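Local coordinates for protein aspartate aminotransferase (Plasmodium falciparum, PDB 3K7Y) that probably catalyses the pyridoxal phosphate-dependent transfer of an amino group between L-aspartate and 2-oxoglutarate, giving oxaloacetate and L-glutamate, as a homodimer, at residues F212-Q217 and F241-S246. Residues are numbered along the deposited sequence; the frame is centred on the assembly and turned at random.
Sequences FDIAYQ and FSVCQS. With PLP (pyridoxal-5'-phosphate), chain B.
Phe212 drives the edge of its ring into the face of Phe241: CE1 sits 3.5 Å from Phe241 CG, off toward the rim of that ring, and the planes stand at 86° in a T-shaped stack. With CG between the backbone N and the carbonyl carbon (chi1 52°), the ring of Phe241 is brought beside Phe212. On the same side of the sheet, the bump formed by Ile214 CD1 reaches across to Val243 CG1, 4.0 Å away. Helix 229-235 covers this layer, with Ile231 touching Phe212, Ile214 and Phe241, while Phe234 makes a second edge-to-face pair with Phe212.

Between the side-chain layers, four backbone hydrogen bonds join 212-214 to the parallel strand 241-246: Phe212 N to Ser242 O, Cys244 N to Phe212 O, Ile214 N to Cys244 O, and Ser246 N to Ile214 O at 3.0 Å. A backbone bond between Ser242 and Ile210 carries the ladder on toward the strand start.

Asp213 and Cys244 turn to the other face, where Ile110 of helix 105-118 touches both. Asp213 OD2 comes within 2.7 Å of the pyridine N1 of PLP, the place an aspartate takes in aspartate aminotransferases. Past the strand end, the small bump of Ala215 CB rests over one face of the pyridine ring, 3.7 Å from PLP C3, and the hydroxyl of Tyr216 hydrogen-bonds to PLP O3 (OH to O3, 2.8 Å). At the phosphate end, Ser246 OG donates to O1P over 2.9 Å, and Ser248 N also bonds to that hydroxyl.

The cofactor thus meets the C-terminal ends of neighbouring parallel strands of a beta-alpha-beta unit, the arrangement characteristic of the PLP site in fold-type I aminotransferases.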
loop_
_atom_site.group_PDB
_atom_site.type_symbol
_atom_site.label_atom_id
_atom_site.label_comp_id
_atom_site.label_asym_id
_atom_site.label_seq_id
_atom_site.Cartn_x
_atom_site.Cartn_y
_atom_site.Cartn_z
ATOM N N PHE A 212 20.478 -0.663 4.077
ATOM C CA PHE A 212 20.352 -0.247 5.456
ATOM C C PHE A 212 18.883 -0.232 5.846
ATOM O O PHE A 212 18.036 0.289 5.098
ATOM C CB PHE A 212 20.960 1.144 5.650
ATOM C CG PHE A 212 22.419 1.220 5.337
ATOM C CD1 PHE A 212 22.856 1.523 4.043
ATOM C CD2 PHE A 212 23.364 0.999 6.329
ATOM C CE1 PHE A 212 24.219 1.603 3.739
ATOM C CE2 PHE A 212 24.733 1.070 6.039
ATOM C CZ PHE A 212 25.162 1.376 4.738
ATOM N N ASP A 213 18.576 -0.802 7.007
ATOM C CA ASP A 213 17.227 -0.685 7.543
ATOM C C ASP A 213 17.147 0.355 8.665
ATOM O O ASP A 213 17.688 0.162 9.764
ATOM C CB ASP A 213 16.674 -2.026 8.019
ATOM C CG ASP A 213 15.144 -2.015 8.165
ATOM O OD1 ASP A 213 14.501 -0.933 8.001
ATOM O OD2 ASP A 213 14.577 -3.098 8.438
ATOM N N ILE A 214 16.455 1.455 8.374
ATOM C CA ILE A 214 16.334 2.548 9.320
ATOM C C ILE A 214 14.874 2.763 9.726
ATOM O O ILE A 214 14.137 3.490 9.063
ATOM C CB ILE A 214 17.020 3.833 8.782
ATOM C CG1 ILE A 214 18.508 3.789 9.083
ATOM C CG2 ILE A 214 16.474 5.076 9.445
ATOM C CD1 ILE A 214 19.312 3.247 7.982
ATOM N N ALA A 215 14.476 2.116 10.822
ATOM C CA ALA A 215 13.148 2.299 11.389
ATOM C C ALA A 215 13.072 3.290 12.546
ATOM O O ALA A 215 11.978 3.765 12.876
ATOM C CB ALA A 215 12.599 0.994 11.812
ATOM N N TYR A 216 14.212 3.605 13.164
ATOM C CA TYR A 216 14.211 4.464 14.356
ATOM C C TYR A 216 15.321 5.518 14.394
ATOM O O TYR A 216 16.156 5.507 15.309
ATOM C CB TYR A 216 14.312 3.622 15.636
ATOM C CG TYR A 216 13.477 2.376 15.657
ATOM C CD1 TYR A 216 12.156 2.417 16.076
ATOM C CD2 TYR A 216 14.016 1.148 15.278
ATOM C CE1 TYR A 216 11.385 1.272 16.101
ATOM C CE2 TYR A 216 13.246 -0.002 15.293
ATOM C CZ TYR A 216 11.932 0.069 15.709
ATOM O OH TYR A 216 11.147 -1.057 15.728
ATOM N N GLN A 217 15.347 6.431 13.427
ATOM C CA GLN A 217 16.288 7.543 13.532
ATOM C C GLN A 217 15.893 8.327 14.770
ATOM O O GLN A 217 14.755 8.788 14.874
ATOM C CB GLN A 217 16.253 8.450 12.302
ATOM C CG GLN A 217 17.440 8.308 11.359
ATOM C CD GLN A 217 17.724 9.591 10.575
ATOM O OE1 GLN A 217 16.816 10.247 10.089
ATOM N NE2 GLN A 217 18.991 9.943 10.451
ATOM N N PHE A 241 24.558 2.048 -2.266
ATOM C CA PHE A 241 23.781 1.223 -1.339
ATOM C C PHE A 241 22.292 1.566 -1.397
ATOM O O PHE A 241 21.857 2.296 -2.286
ATOM C CB PHE A 241 24.317 1.402 0.086
ATOM C CG PHE A 241 24.432 2.840 0.511
ATOM C CD1 PHE A 241 25.662 3.461 0.565
ATOM C CD2 PHE A 241 23.299 3.572 0.855
ATOM C CE1 PHE A 241 25.765 4.782 0.952
ATOM C CE2 PHE A 241 23.392 4.889 1.236
ATOM C CZ PHE A 241 24.623 5.496 1.284
ATOM N N SER A 242 21.517 1.051 -0.450
ATOM C CA SER A 242 20.089 1.327 -0.408
ATOM C C SER A 242 19.602 1.584 0.996
ATOM O O SER A 242 20.178 1.079 1.972
ATOM C CB SER A 242 19.306 0.167 -0.990
ATOM O OG SER A 242 19.336 0.239 -2.384
ATOM N N VAL A 243 18.521 2.354 1.100
ATOM C CA VAL A 243 17.967 2.669 2.407
ATOM C C VAL A 243 16.444 2.482 2.430
ATOM O O VAL A 243 15.721 3.065 1.609
ATOM C CB VAL A 243 18.343 4.107 2.871
ATOM C CG1 VAL A 243 18.054 4.276 4.353
ATOM C CG2 VAL A 243 19.806 4.423 2.585
ATOM N N CYS A 244 15.976 1.650 3.360
ATOM C CA CYS A 244 14.562 1.566 3.668
ATOM C C CYS A 244 14.338 2.352 4.935
ATOM O O CYS A 244 14.973 2.083 5.957
ATOM C CB CYS A 244 14.138 0.116 3.862
ATOM S SG CYS A 244 14.460 -0.897 2.397
ATOM N N GLN A 245 13.426 3.314 4.875
ATOM C CA GLN A 245 13.234 4.271 5.958
ATOM C C GLN A 245 11.774 4.314 6.375
ATOM O O GLN A 245 10.898 4.495 5.530
ATOM C CB GLN A 245 13.725 5.628 5.482
ATOM C CG GLN A 245 13.088 6.882 6.061
ATOM C CD GLN A 245 13.932 8.124 5.749
ATOM O OE1 GLN A 245 13.725 9.205 6.301
ATOM N NE2 GLN A 245 14.911 7.954 4.880
ATOM N N SER A 246 11.521 4.107 7.669
ATOM C CA SER A 246 10.180 4.170 8.234
ATOM C C SER A 246 10.053 5.368 9.138
ATOM O O SER A 246 11.019 5.757 9.798
ATOM C CB SER A 246 9.876 2.920 9.050
ATOM O OG SER A 246 8.660 3.083 9.772
HETATM N N1 PLP B . 12.379 -2.596 9.958
HETATM C C2 PLP B . 12.486 -2.739 11.317
HETATM C C2A PLP B . 13.797 -3.137 11.880
HETATM C C3 PLP B . 11.387 -2.502 12.128
HETATM O O3 PLP B . 11.497 -2.627 13.490
HETATM C C4 PLP B . 10.169 -2.131 11.555
HETATM C C4A PLP B . 9.056 -1.747 12.482
HETATM O O4A PLP B . 8.910 -0.556 12.787
HETATM C C5 PLP B . 10.050 -1.973 10.160
HETATM C C6 PLP B . 11.176 -2.222 9.372
HETATM C C5A PLP B . 8.760 -1.587 9.431
HETATM O O4P PLP B . 8.071 -0.446 9.913
HETATM P P PLP B . 6.612 -0.055 9.325
HETATM O O1P PLP B . 6.368 1.424 9.418
HETATM O O2P PLP B . 5.550 -0.688 10.182
HETATM O O3P PLP B . 6.563 -0.498 7.880
#